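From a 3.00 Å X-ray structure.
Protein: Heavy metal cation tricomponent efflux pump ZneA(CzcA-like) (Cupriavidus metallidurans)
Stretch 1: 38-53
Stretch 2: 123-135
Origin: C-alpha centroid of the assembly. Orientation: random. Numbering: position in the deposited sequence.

Stretch 1 (38-53) AYPDIADTTSQVVTQV
Stretch 2 123-135: AQPSLDPLTSPIG

This contact in the efflux pump ZneA shows how a short antiparallel strand pairing can be extended at one end by a side chain that mimics a strand partner, and supplemented farther along by a small cluster around a turn; together the two stretches bury 800 Å².

The pairing is built on an extended segment, Thr 46 to Gln 52, with phi/psi mostly near -110/130. Val 50 and Ser 126 form its hydrogen-bonded pair, CA atoms 5.1 Å apart: Val 50 N donates to Ser 126 O at 2.9 Å, and Ser 126 N returns a bond to Val 50 O, also at 2.9 Å. The next pair, Val 49 and Leu 127, is non-hydrogen-bonded and closer, 4.7 Å between CA atoms. Here Val 49 CA approaches Ser 126 O at 3.2 Å in a CA-H...O contact, as is common where antiparallel strands leave a carbonyl facing an alpha carbon.

Asp 128 (phi/psi -69/158) prolongs the ladder. Its backbone N donates to Gln 48 O at 3.0 Å, while its carboxylate, carried by a chi1 of 85° (p), accepts from Gln 48 N through OD2 at 3.1 Å. The carboxylate thus supplies the acceptor that the residue's own carbonyl would offer in a regular ladder, so both backbone polar groups of Gln 48 are engaged by one residue.

Side chains alternate because the backbone is extended, and the register decides which of them share a face. Val 49 (chi1 37°, p) and Leu 127 share one face, where Val 49 CB lies 4.4 Å from Leu 127 CD1; Val 49 CG2 also packs 3.8 Å from Pro 125 CB. Val 50 (chi1 t) and Ser 126 (chi1 t) point to the other face. Beyond this pair, Thr 51 in the m rotamer sets OG1 3.5 Å from Pro 125 CB and CG2 3.7 Å from Ala 123 CB.

The second cluster gathers at a type I turn from Ser 132 to Gly 135, closed by Gly 135 N to Ser 132 O at 2.7 Å. Ser 132, chi1 t, uses its hydroxyl twice: OG donates to Asp 41 OD2 at 3.2 Å and accepts from Ile 134 N at 3.2 Å, coupling the turn to the opposing loop. Asp 41 (chi1 t) reaches it although its CA-to-CB bond points sideways. Ala 43 CB packs 3.5 Å from Pro 133 CG. Ile 134 (chi1 p, chi2 t) points toward the loop, its CD1 3.6 Å from Asp 41 CA and 4.3 Å from Tyr 39 CD2, approaching that ring obliquely.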

ATOM      1  N   ALA C  38      24.960   2.585  12.785  1.00 47.75           N
ATOM      2  CA  ALA C  38      26.418   2.639  12.730  1.00 54.73           C
ATOM      3  C   ALA C  38      26.920   2.341  11.327  1.00 58.70           C
ATOM      4  O   ALA C  38      27.974   2.822  10.916  1.00 71.74           O
ATOM      5  CB  ALA C  38      27.024   1.662  13.727  1.00 54.62           C
ATOM      6  N   TYR C  39      26.165   1.530  10.600  1.00 48.81           N
ATOM      7  CA  TYR C  39      26.473   1.231   9.214  1.00 39.62           C
ATOM      8  C   TYR C  39      25.165   1.319   8.457  1.00 45.76           C
ATOM      9  O   TYR C  39      24.403   0.353   8.419  1.00 46.30           O
ATOM     10  CB  TYR C  39      27.059  -0.174   9.087  1.00 45.57           C
ATOM     11  CG  TYR C  39      27.820  -0.420   7.798  1.00 48.61           C
ATOM     12  CD1 TYR C  39      29.200  -0.540   7.804  1.00 47.84           C
ATOM     13  CD2 TYR C  39      27.157  -0.534   6.581  1.00 44.83           C
ATOM     14  CE1 TYR C  39      29.900  -0.764   6.641  1.00 53.38           C
ATOM     15  CE2 TYR C  39      27.851  -0.756   5.411  1.00 43.25           C
ATOM     16  CZ  TYR C  39      29.225  -0.870   5.444  1.00 49.78           C
ATOM     17  OH  TYR C  39      29.934  -1.095   4.281  1.00 48.27           O
ATOM     18  N   PRO C  40      24.893   2.488   7.862  1.00 52.88           N
ATOM     19  CA  PRO C  40      23.629   2.796   7.186  1.00 57.34           C
ATOM     20  C   PRO C  40      23.288   1.750   6.137  1.00 52.09           C
ATOM     21  O   PRO C  40      24.203   1.206   5.523  1.00 43.03           O
ATOM     22  CB  PRO C  40      23.919   4.134   6.505  1.00 62.59           C
ATOM     23  CG  PRO C  40      25.015   4.732   7.299  1.00 62.73           C
ATOM     24  CD  PRO C  40      25.861   3.591   7.752  1.00 59.20           C
ATOM     25  N   ASP C  41      22.001   1.468   5.945  1.00 50.69           N
ATOM     26  CA  ASP C  41      21.579   0.502   4.936  1.00 44.21           C
ATOM     27  C   ASP C  41      21.989   0.992   3.551  1.00 58.32           C
ATOM     28  O   ASP C  41      21.213   1.637   2.843  1.00 52.24           O
ATOM     29  CB  ASP C  41      20.074   0.257   5.004  1.00 46.68           C
ATOM     30  CG  ASP C  41      19.669  -1.061   4.372  1.00 60.95           C
ATOM     31  OD1 ASP C  41      18.960  -1.845   5.041  1.00 67.32           O
ATOM     32  OD2 ASP C  41      20.049  -1.310   3.207  1.00 59.54           O
ATOM     33  N   ILE C  42      23.231   0.677   3.193  1.00 70.47           N
ATOM     34  CA  ILE C  42      23.845   1.090   1.938  1.00 61.98           C
ATOM     35  C   ILE C  42      23.106   0.496   0.751  1.00 57.19           C
ATOM     36  O   ILE C  42      23.013   1.114  -0.306  1.00 57.70           O
ATOM     37  CB  ILE C  42      25.323   0.642   1.896  1.00 56.17           C
ATOM     38  CG1 ILE C  42      26.112   1.330   3.010  1.00 62.98           C
ATOM     39  CG2 ILE C  42      25.953   0.939   0.559  1.00 59.19           C
ATOM     40  CD1 ILE C  42      25.880   2.823   3.087  1.00 70.20           C
ATOM     41  N   ALA C  43      22.564  -0.702   0.956  1.00 51.71           N
ATOM     42  CA  ALA C  43      21.900  -1.475  -0.090  1.00 49.47           C
ATOM     43  C   ALA C  43      20.840  -0.708  -0.866  1.00 51.30           C
ATOM     44  O   ALA C  43      20.280   0.276  -0.379  1.00 66.49           O
ATOM     45  CB  ALA C  43      21.281  -2.717   0.510  1.00 53.51           C
ATOM     46  N   ASP C  44      20.569  -1.183  -2.079  1.00 42.98           N
ATOM     47  CA  ASP C  44      19.473  -0.681  -2.888  1.00 53.67           C
ATOM     48  C   ASP C  44      18.295  -1.641  -2.753  1.00 55.93           C
ATOM     49  O   ASP C  44      18.454  -2.758  -2.260  1.00 56.09           O
ATOM     50  CB  ASP C  44      19.907  -0.565  -4.348  1.00 67.45           C
ATOM     51  CG  ASP C  44      21.143   0.301  -4.519  1.00 85.73           C
ATOM     52  OD1 ASP C  44      22.007  -0.051  -5.352  1.00 90.96           O
ATOM     53  OD2 ASP C  44      21.248   1.333  -3.821  1.00 89.64           O
ATOM     54  N   THR C  45      17.116  -1.205  -3.184  1.00 52.53           N
ATOM     55  CA  THR C  45      15.918  -2.026  -3.072  1.00 41.25           C
ATOM     56  C   THR C  45      15.960  -3.215  -4.027  1.00 63.87           C
ATOM     57  O   THR C  45      15.760  -3.064  -5.233  1.00 65.84           O
ATOM     58  CB  THR C  45      14.670  -1.206  -3.367  1.00 47.96           C
ATOM     59  OG1 THR C  45      14.829   0.101  -2.809  1.00 62.69           O
ATOM     60  CG2 THR C  45      13.449  -1.873  -2.759  1.00 45.81           C
ATOM     61  N   THR C  46      16.214  -4.399  -3.477  1.00 66.26           N
ATOM     62  CA  THR C  46      16.336  -5.614  -4.281  1.00 52.61           C
ATOM     63  C   THR C  46      15.519  -6.780  -3.736  1.00 42.99           C
ATOM     64  O   THR C  46      15.176  -6.819  -2.556  1.00 47.46           O
ATOM     65  CB  THR C  46      17.805  -6.062  -4.408  1.00 40.23           C
ATOM     66  OG1 THR C  46      17.854  -7.352  -5.024  1.00 39.93           O
ATOM     67  CG2 THR C  46      18.466  -6.139  -3.038  1.00 35.87           C
ATOM     68  N   SER C  47      15.214  -7.730  -4.610  1.00 36.59           N
ATOM     69  CA  SER C  47      14.514  -8.940  -4.215  1.00 39.41           C
ATOM     70  C   SER C  47      14.766 -10.031  -5.241  1.00 38.07           C
ATOM     71  O   SER C  47      14.828  -9.762  -6.443  1.00 48.48           O
ATOM     72  CB  SER C  47      13.016  -8.682  -4.075  1.00 36.80           C
ATOM     73  OG  SER C  47      12.364  -9.814  -3.538  1.00 35.94           O
ATOM     74  N   GLN C  48      14.929 -11.262  -4.769  1.00 37.46           N
ATOM     75  CA  GLN C  48      15.197 -12.385  -5.665  1.00 42.03           C
ATOM     76  C   GLN C  48      14.152 -13.500  -5.552  1.00 41.90           C
ATOM     77  O   GLN C  48      13.610 -13.765  -4.472  1.00 32.89           O
ATOM     78  CB  GLN C  48      16.622 -12.932  -5.477  1.00 32.15           C
ATOM     79  CG  GLN C  48      17.132 -12.888  -4.041  1.00 54.99           C
ATOM     80  CD  GLN C  48      18.463 -13.595  -3.862  1.00 51.09           C
ATOM     81  OE1 GLN C  48      19.000 -14.174  -4.805  1.00 43.88           O
ATOM     82  NE2 GLN C  48      19.001 -13.555  -2.643  1.00 45.55           N
ATOM     83  N   VAL C  49      13.866 -14.128  -6.690  1.00 40.51           N
ATOM     84  CA  VAL C  49      12.931 -15.249  -6.756  1.00 45.39           C
ATOM     85  C   VAL C  49      13.659 -16.585  -6.902  1.00 42.25           C
ATOM     86  O   VAL C  49      14.570 -16.728  -7.717  1.00 45.65           O
ATOM     87  CB  VAL C  49      11.882 -15.071  -7.889  1.00 45.10           C
ATOM     88  CG1 VAL C  49      12.502 -14.432  -9.112  1.00 37.08           C
ATOM     89  CG2 VAL C  49      11.241 -16.407  -8.255  1.00 47.03           C
ATOM     90  N   VAL C  50      13.250 -17.558  -6.095  1.00 32.34           N
ATOM     91  CA  VAL C  50      13.911 -18.848  -6.060  1.00 49.97           C
ATOM     92  C   VAL C  50      13.004 -19.938  -6.614  1.00 65.49           C
ATOM     93  O   VAL C  50      11.999 -20.298  -5.996  1.00 69.34           O
ATOM     94  CB  VAL C  50      14.311 -19.223  -4.622  1.00 43.05           C
ATOM     95  CG1 VAL C  50      15.347 -20.331  -4.631  1.00 28.79           C
ATOM     96  CG2 VAL C  50      14.839 -18.005  -3.891  1.00 29.49           C
ATOM     97  N   THR C  51      13.356 -20.448  -7.792  1.00 69.85           N
ATOM     98  CA  THR C  51      12.686 -21.616  -8.342  1.00 57.84           C
ATOM     99  C   THR C  51      13.584 -22.816  -8.094  1.00 48.87           C
ATOM    100  O   THR C  51      14.512 -23.070  -8.860  1.00 38.03           O
ATOM    101  CB  THR C  51      12.429 -21.487  -9.858  1.00 53.78           C
ATOM    102  OG1 THR C  51      11.837 -20.216 -10.150  1.00 55.87           O
ATOM    103  CG2 THR C  51      11.496 -22.587 -10.325  1.00 46.40           C
ATOM    104  N   GLN C  52      13.315 -23.542  -7.014  1.00 51.11           N
ATOM    105  CA  GLN C  52      14.159 -24.663  -6.615  1.00 54.68           C
ATOM    106  C   GLN C  52      13.607 -26.015  -7.051  1.00 63.84           C
ATOM    107  O   GLN C  52      12.501 -26.391  -6.676  1.00 77.31           O
ATOM    108  CB  GLN C  52      14.368 -24.660  -5.102  1.00 52.59           C
ATOM    109  CG  GLN C  52      14.924 -25.962  -4.557  1.00 59.32           C
ATOM    110  CD  GLN C  52      15.279 -25.881  -3.087  1.00 71.68           C
ATOM    111  OE1 GLN C  52      15.378 -24.794  -2.520  1.00 76.10           O
ATOM    112  NE2 GLN C  52      15.475 -27.035  -2.462  1.00 76.72           N
ATOM    113  N   VAL C  53      14.389 -26.742  -7.843  1.00 73.67           N
ATOM    114  CA  VAL C  53      14.041 -28.109  -8.223  1.00 83.25           C
ATOM    115  C   VAL C  53      15.085 -29.096  -7.684  1.00 92.14           C
ATOM    116  O   VAL C  53      16.192 -29.196  -8.213  1.00 90.12           O
ATOM    117  CB  VAL C  53      13.910 -28.270  -9.751  1.00 71.70           C
ATOM    118  CG1 VAL C  53      13.206 -29.566 -10.067  1.00 67.41           C
ATOM    119  CG2 VAL C  53      13.146 -27.099 -10.356  1.00 63.90           C
ATOM    120  N   ALA C 123       6.703 -25.484 -12.380  1.00 54.86           N
ATOM    121  CA  ALA C 123       7.690 -24.931 -11.460  1.00 50.20           C
ATOM    122  C   ALA C 123       7.019 -24.176 -10.318  1.00 59.06           C
ATOM    123  O   ALA C 123       5.882 -23.714 -10.443  1.00 61.63           O
ATOM    124  CB  ALA C 123       8.654 -24.026 -12.193  1.00 40.43           C
ATOM    125  N   GLN C 124       7.732 -24.050  -9.205  1.00 54.33           N
ATOM    126  CA  GLN C 124       7.185 -23.419  -8.010  1.00 54.55           C
ATOM    127  C   GLN C 124       8.055 -22.261  -7.499  1.00 62.14           C
ATOM    128  O   GLN C 124       8.734 -22.390  -6.478  1.00 60.93           O
ATOM    129  CB  GLN C 124       6.972 -24.471  -6.910  1.00 55.63           C
ATOM    130  CG  GLN C 124       8.113 -25.490  -6.749  1.00 61.23           C
ATOM    131  CD  GLN C 124       7.970 -26.713  -7.653  1.00 64.08           C
ATOM    132  OE1 GLN C 124       7.164 -26.725  -8.585  1.00 57.54           O
ATOM    133  NE2 GLN C 124       8.755 -27.749  -7.371  1.00 62.40           N
ATOM    134  N   PRO C 125       8.025 -21.117  -8.205  1.00 73.49           N
ATOM    135  CA  PRO C 125       8.878 -19.964  -7.876  1.00 80.89           C
ATOM    136  C   PRO C 125       8.447 -19.226  -6.610  1.00 84.52           C
ATOM    137  O   PRO C 125       7.292 -18.818  -6.489  1.00 89.10           O
ATOM    138  CB  PRO C 125       8.719 -19.053  -9.097  1.00 86.43           C
ATOM    139  CG  PRO C 125       7.373 -19.388  -9.639  1.00 84.69           C
ATOM    140  CD  PRO C 125       7.179 -20.859  -9.385  1.00 78.03           C
ATOM    141  N   SER C 126       9.387 -19.050  -5.686  1.00 78.83           N
ATOM    142  CA  SER C 126       9.105 -18.417  -4.400  1.00 61.98           C
ATOM    143  C   SER C 126       9.847 -17.087  -4.251  1.00 62.39           C
ATOM    144  O   SER C 126      10.640 -16.712  -5.111  1.00 69.60           O
ATOM    145  CB  SER C 126       9.482 -19.370  -3.264  1.00 47.09           C
ATOM    146  OG  SER C 126       9.747 -18.668  -2.062  1.00 48.78           O
ATOM    147  N   LEU C 127       9.587 -16.375  -3.158  1.00 54.69           N
ATOM    148  CA  LEU C 127      10.278 -15.120  -2.895  1.00 43.90           C
ATOM    149  C   LEU C 127      11.231 -15.252  -1.713  1.00 39.55           C
ATOM    150  O   LEU C 127      10.876 -15.809  -0.679  1.00 45.11           O
ATOM    151  CB  LEU C 127       9.276 -14.002  -2.635  1.00 37.24           C
ATOM    152  CG  LEU C 127       9.639 -12.662  -3.271  1.00 37.82           C
ATOM    153  CD1 LEU C 127       9.720 -12.813  -4.771  1.00 37.75           C
ATOM    154  CD2 LEU C 127       8.612 -11.611  -2.907  1.00 54.16           C
ATOM    155  N   ASP C 128      12.449 -14.746  -1.875  1.00 38.84           N
ATOM    156  CA  ASP C 128      13.441 -14.782  -0.805  1.00 38.70           C
ATOM    157  C   ASP C 128      13.010 -13.850   0.332  1.00 30.44           C
ATOM    158  O   ASP C 128      12.208 -12.949   0.116  1.00 31.64           O
ATOM    159  CB  ASP C 128      14.825 -14.389  -1.344  1.00 43.50           C
ATOM    160  CG  ASP C 128      15.039 -12.880  -1.381  1.00 59.11           C
ATOM    161  OD1 ASP C 128      16.103 -12.417  -0.915  1.00 73.30           O
ATOM    162  OD2 ASP C 128      14.158 -12.154  -1.886  1.00 55.25           O
ATOM    163  N   PRO C 129      13.525 -14.080   1.551  1.00 29.43           N
ATOM    164  CA  PRO C 129      13.221 -13.221   2.703  1.00 34.65           C
ATOM    165  C   PRO C 129      13.551 -11.743   2.482  1.00 35.65           C
ATOM    166  O   PRO C 129      14.503 -11.414   1.776  1.00 37.41           O
ATOM    167  CB  PRO C 129      14.097 -13.810   3.824  1.00 33.58           C
ATOM    168  CG  PRO C 129      15.055 -14.741   3.149  1.00 27.59           C
ATOM    169  CD  PRO C 129      14.336 -15.243   1.945  1.00 30.95           C
ATOM    170  N   LEU C 130      12.760 -10.863   3.088  1.00 31.32           N
ATOM    171  CA  LEU C 130      12.933  -9.422   2.922  1.00 45.86           C
ATOM    172  C   LEU C 130      14.014  -8.877   3.854  1.00 48.23           C
ATOM    173  O   LEU C 130      13.737  -8.420   4.969  1.00 39.61           O
ATOM    174  CB  LEU C 130      11.610  -8.682   3.136  1.00 33.68           C
ATOM    175  CG  LEU C 130      11.634  -7.170   2.906  1.00 35.03           C
ATOM    176  CD1 LEU C 130      12.098  -6.838   1.505  1.00 35.68           C
ATOM    177  CD2 LEU C 130      10.267  -6.562   3.161  1.00 40.18           C
ATOM    178  N   THR C 131      15.250  -8.925   3.374  1.00 51.37           N
ATOM    179  CA  THR C 131      16.398  -8.484   4.146  1.00 49.53           C
ATOM    180  C   THR C 131      17.405  -7.801   3.234  1.00 52.24           C
ATOM    181  O   THR C 131      17.444  -8.061   2.033  1.00 67.17           O
ATOM    182  CB  THR C 131      17.077  -9.672   4.866  1.00 49.03           C
ATOM    183  OG1 THR C 131      18.340  -9.259   5.394  1.00 46.38           O
ATOM    184  CG2 THR C 131      17.309 -10.825   3.902  1.00 53.86           C
ATOM    185  N   SER C 132      18.205  -6.915   3.814  1.00 44.24           N
ATOM    186  CA  SER C 132      19.290  -6.255   3.110  1.00 32.19           C
ATOM    187  C   SER C 132      20.503  -7.168   3.118  1.00 34.13           C
ATOM    188  O   SER C 132      20.645  -8.007   4.012  1.00 31.77           O
ATOM    189  CB  SER C 132      19.623  -4.934   3.802  1.00 54.41           C
ATOM    190  OG  SER C 132      20.846  -4.395   3.341  1.00 52.05           O
ATOM    191  N   PRO C 133      21.392  -7.015   2.122  1.00 31.22           N
ATOM    192  CA  PRO C 133      22.672  -7.731   2.094  1.00 30.31           C
ATOM    193  C   PRO C 133      23.536  -7.452   3.322  1.00 36.23           C
ATOM    194  O   PRO C 133      24.548  -8.123   3.518  1.00 46.32           O
ATOM    195  CB  PRO C 133      23.352  -7.179   0.840  1.00 31.13           C
ATOM    196  CG  PRO C 133      22.612  -5.925   0.516  1.00 32.63           C
ATOM    197  CD  PRO C 133      21.208  -6.208   0.908  1.00 32.48           C
ATOM    198  N   ILE C 134      23.146  -6.466   4.125  1.00 35.20           N
ATOM    199  CA  ILE C 134      23.790  -6.207   5.407  1.00 37.40           C
ATOM    200  C   ILE C 134      22.860  -6.543   6.572  1.00 34.80           C
ATOM    201  O   ILE C 134      23.002  -5.998   7.666  1.00 34.00           O
ATOM    202  CB  ILE C 134      24.221  -4.740   5.540  1.00 52.00           C
ATOM    203  CG1 ILE C 134      23.003  -3.818   5.567  1.00 54.23           C
ATOM    204  CG2 ILE C 134      25.155  -4.355   4.409  1.00 69.22           C
ATOM    205  CD1 ILE C 134      23.301  -2.458   6.139  1.00 61.56           C
ATOM    206  N   GLY C 135      21.914  -7.446   6.335  1.00 29.81           N
ATOM    207  CA  GLY C 135      20.964  -7.829   7.358  1.00 29.50           C
ATOM    208  C   GLY C 135      21.449  -8.969   8.231  1.00 39.68           C
ATOM    209  O   GLY C 135      20.824  -9.293   9.237  1.00 52.51           O
TER